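Local coordinates for protein probable transcriptional regulator (Pseudomonas aeruginosa, PDB 2FBI) that probably binds DNA as a dimer through winged helix-turn-helix domains and regulates transcription, at residues Trp39-Ile44 / Ala72-Asp77; Gln16-Glu19 / Phe25-Ser28. One frame throughout, in Å; residues are numbered along the deposited sequence.

In the fold
The two contacts follow one another along the chain, contact 2 closing before contact 1 opens, and their centres lie about 19 Å apart. Contact 2 ties helix 10-22 to the start of helix 26-32 by charge; contact 1 joins helix 36-48 to helix 64-76 by apolar packing inside the winged helix-turn-helix region. The segments of both touch the second subunit. They come closest at two arginines: NH2 of R40 lies 3.2 Å from NH2 of R18, a close approach of like groups and not a bond. E36 pairs with both R18 and R26, so the helix that supplies V41 and I42 to contact 1 also supplies an acid to contact 2.

Contact 1. Residues Trp39-Ile44 / Ala72-Asp77; sequences WRVIRI and ARLERD
An apolar helix-to-helix contact, buried and small at 99 Å² summed over both sides, sets V41 and I42 of helix 36-48 against L74 near the end of helix 64-76. The backbones stay well apart, with 9.2 Å between CA of I42 and CA of L74, and no hydrogen bond crosses; the side chains alone bridge the gap. L74 does so by splitting its two methyls: CD1 reaches CG1 of V41 at 3.9 Å, while CD2 turns to CD1 of I42 at a looser 4.3 Å. V41 and L74 point at the opposing helices, run roughly antiparallel and overlap at their methyl ends. With CG1 anti to the backbone N (chi1 170°), that methyl rather than CG2 meets L74. I42 starts off less directly, and its extended outer arm (chi2 165°) carries CD1 nearer to the leucine.

The same helix pair continues through V41, which also touches M67, V70 and L71; I42 in addition meets F104 of helix 98-122. R40 packs on L15 and I44 on L12 of the second subunit. On the flank of 72-77, away from the methyls, NE of R73 forms a salt bridge with OD2 of D77 at 3.2 Å. With methyl contacts and no hydrogen bond across it, the contact rests on burial and shape, and forms one part of the apolar face between helix 36-48 and the helix that, as in other MarR proteins, probably reads DNA.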
loop_
_atom_site.group_PDB
_atom_site.type_symbol
_atom_site.label_atom_id
_atom_site.label_comp_id
_atom_site.label_asym_id
_atom_site.label_seq_id
_atom_site.Cartn_x
_atom_site.Cartn_y
_atom_site.Cartn_z
ATOM N N TRP A 39 0.273 13.677 3.150
ATOM C CA TRP A 39 0.452 13.495 4.580
ATOM C C TRP A 39 1.704 12.573 4.835
ATOM O O TRP A 39 2.466 12.829 5.762
ATOM C CB TRP A 39 -0.804 12.887 5.219
ATOM C CG TRP A 39 -0.657 12.739 6.758
ATOM C CD1 TRP A 39 -0.672 11.578 7.498
ATOM C CD2 TRP A 39 -0.364 13.805 7.689
ATOM N NE1 TRP A 39 -0.444 11.878 8.844
ATOM C CE2 TRP A 39 -0.250 13.228 8.978
ATOM C CE3 TRP A 39 -0.197 15.196 7.547
ATOM C CZ2 TRP A 39 -0.010 14.001 10.138
ATOM C CZ3 TRP A 39 0.078 15.967 8.686
ATOM C CH2 TRP A 39 0.186 15.358 9.968
ATOM N N ARG A 40 1.884 11.508 4.012
ATOM C CA ARG A 40 3.121 10.671 4.081
ATOM C C ARG A 40 4.379 11.452 3.908
ATOM O O ARG A 40 5.361 11.238 4.611
ATOM C CB ARG A 40 3.141 9.488 3.077
ATOM C CG ARG A 40 2.013 8.523 3.369
ATOM C CD ARG A 40 2.172 7.079 2.840
ATOM N NE ARG A 40 2.281 6.997 1.392
ATOM C CZ ARG A 40 1.268 6.961 0.529
ATOM N NH1 ARG A 40 1.560 6.845 -0.766
ATOM N NH2 ARG A 40 -0.019 7.073 0.918
ATOM N N VAL A 41 4.384 12.284 2.896
ATOM C CA VAL A 41 5.467 13.168 2.636
ATOM C C VAL A 41 5.714 14.137 3.828
ATOM O O VAL A 41 6.831 14.257 4.364
ATOM C CB VAL A 41 5.195 13.927 1.308
ATOM C CG1 VAL A 41 6.176 15.015 1.130
ATOM C CG2 VAL A 41 5.352 12.962 0.112
ATOM N N ILE A 42 4.658 14.790 4.279
ATOM C CA ILE A 42 4.774 15.676 5.451
ATOM C C ILE A 42 5.322 14.911 6.667
ATOM O O ILE A 42 6.258 15.369 7.320
ATOM C CB ILE A 42 3.377 16.313 5.779
ATOM C CG1 ILE A 42 3.002 17.298 4.680
ATOM C CG2 ILE A 42 3.425 16.996 7.163
ATOM C CD1 ILE A 42 1.533 17.737 4.668
ATOM N N ARG A 43 4.759 13.731 6.931
ATOM C CA ARG A 43 5.216 12.894 8.039
ATOM C C ARG A 43 6.710 12.558 7.972
ATOM O O ARG A 43 7.399 12.579 8.992
ATOM C CB ARG A 43 4.458 11.567 8.078
ATOM C CG ARG A 43 3.032 11.641 8.617
ATOM C CD ARG A 43 3.109 11.717 10.097
ATOM N NE ARG A 43 2.676 10.496 10.747
ATOM C CZ ARG A 43 3.136 10.063 11.922
ATOM N NH1 ARG A 43 2.630 8.978 12.435
ATOM N NH2 ARG A 43 4.123 10.691 12.562
ATOM N N ILE A 44 7.201 12.190 6.785
ATOM C CA ILE A 44 8.654 11.831 6.643
ATOM C C ILE A 44 9.535 13.042 6.763
ATOM O O ILE A 44 10.574 13.024 7.373
ATOM C CB ILE A 44 8.924 11.114 5.271
ATOM C CG1 ILE A 44 8.356 9.693 5.335
ATOM C CG2 ILE A 44 10.448 11.067 4.944
ATOM C CD1 ILE A 44 7.733 9.302 4.065
ATOM N N ALA A 72 5.023 19.504 -6.315
ATOM C CA ALA A 72 4.687 20.815 -6.894
ATOM C C ALA A 72 3.430 21.430 -6.263
ATOM O O ALA A 72 3.368 22.653 -6.079
ATOM C CB ALA A 72 4.561 20.764 -8.471
ATOM N N ARG A 73 2.444 20.593 -5.949
ATOM C CA ARG A 73 1.258 21.017 -5.221
ATOM C C ARG A 73 1.616 21.553 -3.823
ATOM O O ARG A 73 1.193 22.654 -3.462
ATOM C CB ARG A 73 0.271 19.846 -5.075
ATOM C CG ARG A 73 -1.200 20.246 -5.108
ATOM C CD ARG A 73 -1.678 20.804 -3.800
ATOM N NE ARG A 73 -3.142 20.941 -3.658
ATOM C CZ ARG A 73 -4.037 19.945 -3.717
ATOM N NH1 ARG A 73 -3.686 18.688 -4.006
ATOM N NH2 ARG A 73 -5.316 20.212 -3.528
ATOM N N LEU A 74 2.419 20.785 -3.064
ATOM C CA LEU A 74 2.774 21.127 -1.696
ATOM C C LEU A 74 3.644 22.341 -1.694
ATOM O O LEU A 74 3.512 23.217 -0.836
ATOM C CB LEU A 74 3.490 19.981 -1.007
ATOM C CG LEU A 74 2.691 18.793 -0.523
ATOM C CD1 LEU A 74 3.725 17.817 0.037
ATOM C CD2 LEU A 74 1.632 19.157 0.562
ATOM N N GLU A 75 4.538 22.422 -2.673
ATOM C CA GLU A 75 5.309 23.629 -2.868
ATOM C C GLU A 75 4.398 24.860 -3.205
ATOM O O GLU A 75 4.610 25.976 -2.676
ATOM C CB GLU A 75 6.338 23.381 -3.942
ATOM C CG GLU A 75 7.262 24.521 -4.215
ATOM C CD GLU A 75 8.166 24.212 -5.419
ATOM O OE1 GLU A 75 7.635 23.823 -6.498
ATOM O OE2 GLU A 75 9.395 24.341 -5.280
ATOM N N ARG A 76 3.383 24.643 -4.047
ATOM C CA ARG A 76 2.475 25.733 -4.445
ATOM C C ARG A 76 1.663 26.249 -3.240
ATOM O O ARG A 76 1.338 27.448 -3.150
ATOM C CB ARG A 76 1.555 25.284 -5.595
ATOM C CG ARG A 76 0.553 26.344 -6.141
ATOM C CD ARG A 76 -0.532 25.688 -7.012
ATOM N NE ARG A 76 -1.580 25.019 -6.208
ATOM C CZ ARG A 76 -2.137 23.822 -6.496
ATOM N NH1 ARG A 76 -3.086 23.316 -5.699
ATOM N NH2 ARG A 76 -1.746 23.105 -7.563
ATOM N N ASP A 77 1.368 25.331 -2.317
ATOM C CA ASP A 77 0.618 25.636 -1.089
ATOM C C ASP A 77 1.443 26.153 0.068
ATOM O O ASP A 77 0.906 26.371 1.132
ATOM C CB ASP A 77 -0.212 24.424 -0.660
ATOM C CG ASP A 77 -1.298 24.119 -1.650
ATOM O OD1 ASP A 77 -1.562 24.997 -2.504
ATOM O OD2 ASP A 77 -1.905 23.034 -1.576
#

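Contact 2. Residues Gln16-Glu19 / Phe25-Ser28; sequences QARE and FRPS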
loop_
_atom_site.group_PDB
_atom_site.type_symbol
_atom_site.label_atom_id
_atom_site.label_comp_id
_atom_site.label_asym_id
_atom_site.label_seq_id
_atom_site.Cartn_x
_atom_site.Cartn_y
_atom_site.Cartn_z
ATOM N N GLN A 16 -4.656 -4.509 2.764
ATOM C CA GLN A 16 -6.012 -4.558 3.407
ATOM C C GLN A 16 -5.975 -4.138 4.878
ATOM O O GLN A 16 -6.778 -3.312 5.300
ATOM C CB GLN A 16 -6.624 -5.952 3.254
ATOM C CG GLN A 16 -6.797 -6.413 1.801
ATOM C CD GLN A 16 -7.119 -7.906 1.705
ATOM O OE1 GLN A 16 -6.655 -8.692 2.499
ATOM N NE2 GLN A 16 -7.859 -8.296 0.688
ATOM N N ALA A 17 -5.000 -4.645 5.658
ATOM C CA ALA A 17 -4.798 -4.102 6.996
ATOM C C ALA A 17 -4.584 -2.589 7.019
ATOM O O ALA A 17 -5.130 -1.910 7.897
ATOM C CB ALA A 17 -3.689 -4.829 7.753
ATOM N N ARG A 18 -3.847 -2.052 6.045
ATOM C CA ARG A 18 -3.638 -0.606 5.969
ATOM C C ARG A 18 -4.950 0.149 5.620
ATOM O O ARG A 18 -5.153 1.273 6.092
ATOM C CB ARG A 18 -2.520 -0.236 4.945
ATOM C CG ARG A 18 -2.289 1.289 4.777
ATOM C CD ARG A 18 -1.513 1.712 3.442
ATOM N NE ARG A 18 -1.451 3.173 3.299
ATOM C CZ ARG A 18 -2.275 3.883 2.531
ATOM N NH1 ARG A 18 -3.235 3.288 1.827
ATOM N NH2 ARG A 18 -2.162 5.190 2.444
ATOM N N GLU A 19 -5.802 -0.442 4.789
ATOM C CA GLU A 19 -7.120 0.187 4.442
ATOM C C GLU A 19 -7.970 0.237 5.682
ATOM O O GLU A 19 -8.462 1.275 6.042
ATOM C CB GLU A 19 -7.852 -0.578 3.333
ATOM C CG GLU A 19 -7.251 -0.414 1.973
ATOM C CD GLU A 19 -7.286 1.050 1.497
ATOM O OE1 GLU A 19 -8.365 1.706 1.595
ATOM O OE2 GLU A 19 -6.225 1.553 1.055
ATOM N N PHE A 25 -8.100 7.549 9.772
ATOM C CA PHE A 25 -7.473 8.827 9.503
ATOM C C PHE A 25 -8.047 9.565 8.316
ATOM O O PHE A 25 -7.803 10.753 8.187
ATOM C CB PHE A 25 -5.909 8.736 9.357
ATOM C CG PHE A 25 -5.236 7.907 10.465
ATOM C CD1 PHE A 25 -4.908 8.499 11.704
ATOM C CD2 PHE A 25 -4.974 6.566 10.269
ATOM C CE1 PHE A 25 -4.395 7.743 12.740
ATOM C CE2 PHE A 25 -4.420 5.804 11.305
ATOM C CZ PHE A 25 -4.129 6.415 12.534
ATOM N N ARG A 26 -8.726 8.900 7.388
ATOM C CA ARG A 26 -9.028 9.676 6.143
ATOM C C ARG A 26 -9.957 10.865 6.432
ATOM O O ARG A 26 -9.759 11.955 5.869
ATOM C CB ARG A 26 -9.547 8.802 4.998
ATOM C CG ARG A 26 -8.416 8.061 4.247
ATOM C CD ARG A 26 -8.867 7.533 2.894
ATOM N NE ARG A 26 -7.811 6.708 2.317
ATOM C CZ ARG A 26 -7.809 5.374 2.308
ATOM N NH1 ARG A 26 -6.784 4.719 1.769
ATOM N NH2 ARG A 26 -8.815 4.691 2.828
ATOM N N PRO A 27 -10.925 10.688 7.351
ATOM C CA PRO A 27 -11.785 11.857 7.669
ATOM C C PRO A 27 -11.047 13.052 8.171
ATOM O O PRO A 27 -11.258 14.138 7.637
ATOM C CB PRO A 27 -12.778 11.293 8.675
ATOM C CG PRO A 27 -12.857 9.880 8.329
ATOM C CD PRO A 27 -11.405 9.499 8.067
ATOM N N SER A 28 -10.111 12.906 9.100
ATOM C CA SER A 28 -9.346 14.101 9.514
ATOM C C SER A 28 -8.480 14.724 8.408
ATOM O O SER A 28 -8.264 15.945 8.377
ATOM C CB SER A 28 -8.463 13.830 10.732
ATOM O OG SER A 28 -8.981 12.722 11.459
#
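OE2 of E19 is held by two arginines: NH1 of R26 donates to it at 3.3 Å, and NH1 of R18 makes a salt bridge to it at 3.5 Å. The R26 bond is fairly straight, with an N-H...O angle of 158°. The other oxygen, E19 OE1, accepts from NH2 of R26 at 3.3 Å and more weakly from NH1 of R26 at 3.4 Å, so the guanidinium meets the acid end-on with two nitrogens. Both oxygens are approached on their syn sides, and the carboxylate and guanidinium planes are only 21° apart. The fit is not fully flat, because the NH2 bond leaves the carboxylate plane by 35°. R26 reaches across with a chain extended from CG to NE, whereas E19 bends at chi2, which brings its carboxylate back toward R26 although its CB starts away.

The two guanidinium groups come within 3.8 Å, NH1 of R18 to NH1 of R26. Both turn that NH1 to E19 OE2, and the shared negative charge, with E36 as a second acid pairing with NE of R26 and NH2 of R18, probably compensates the close approach of the two cations.

The network thus spans helix 10-22, the first turn of helix 26-32 and the start of helix 36-48. F25, just before R26, packs on helix 98-122, while R18 packs on L15 and E19 on C61 of the second subunit, so the cluster lies at the dimer interface.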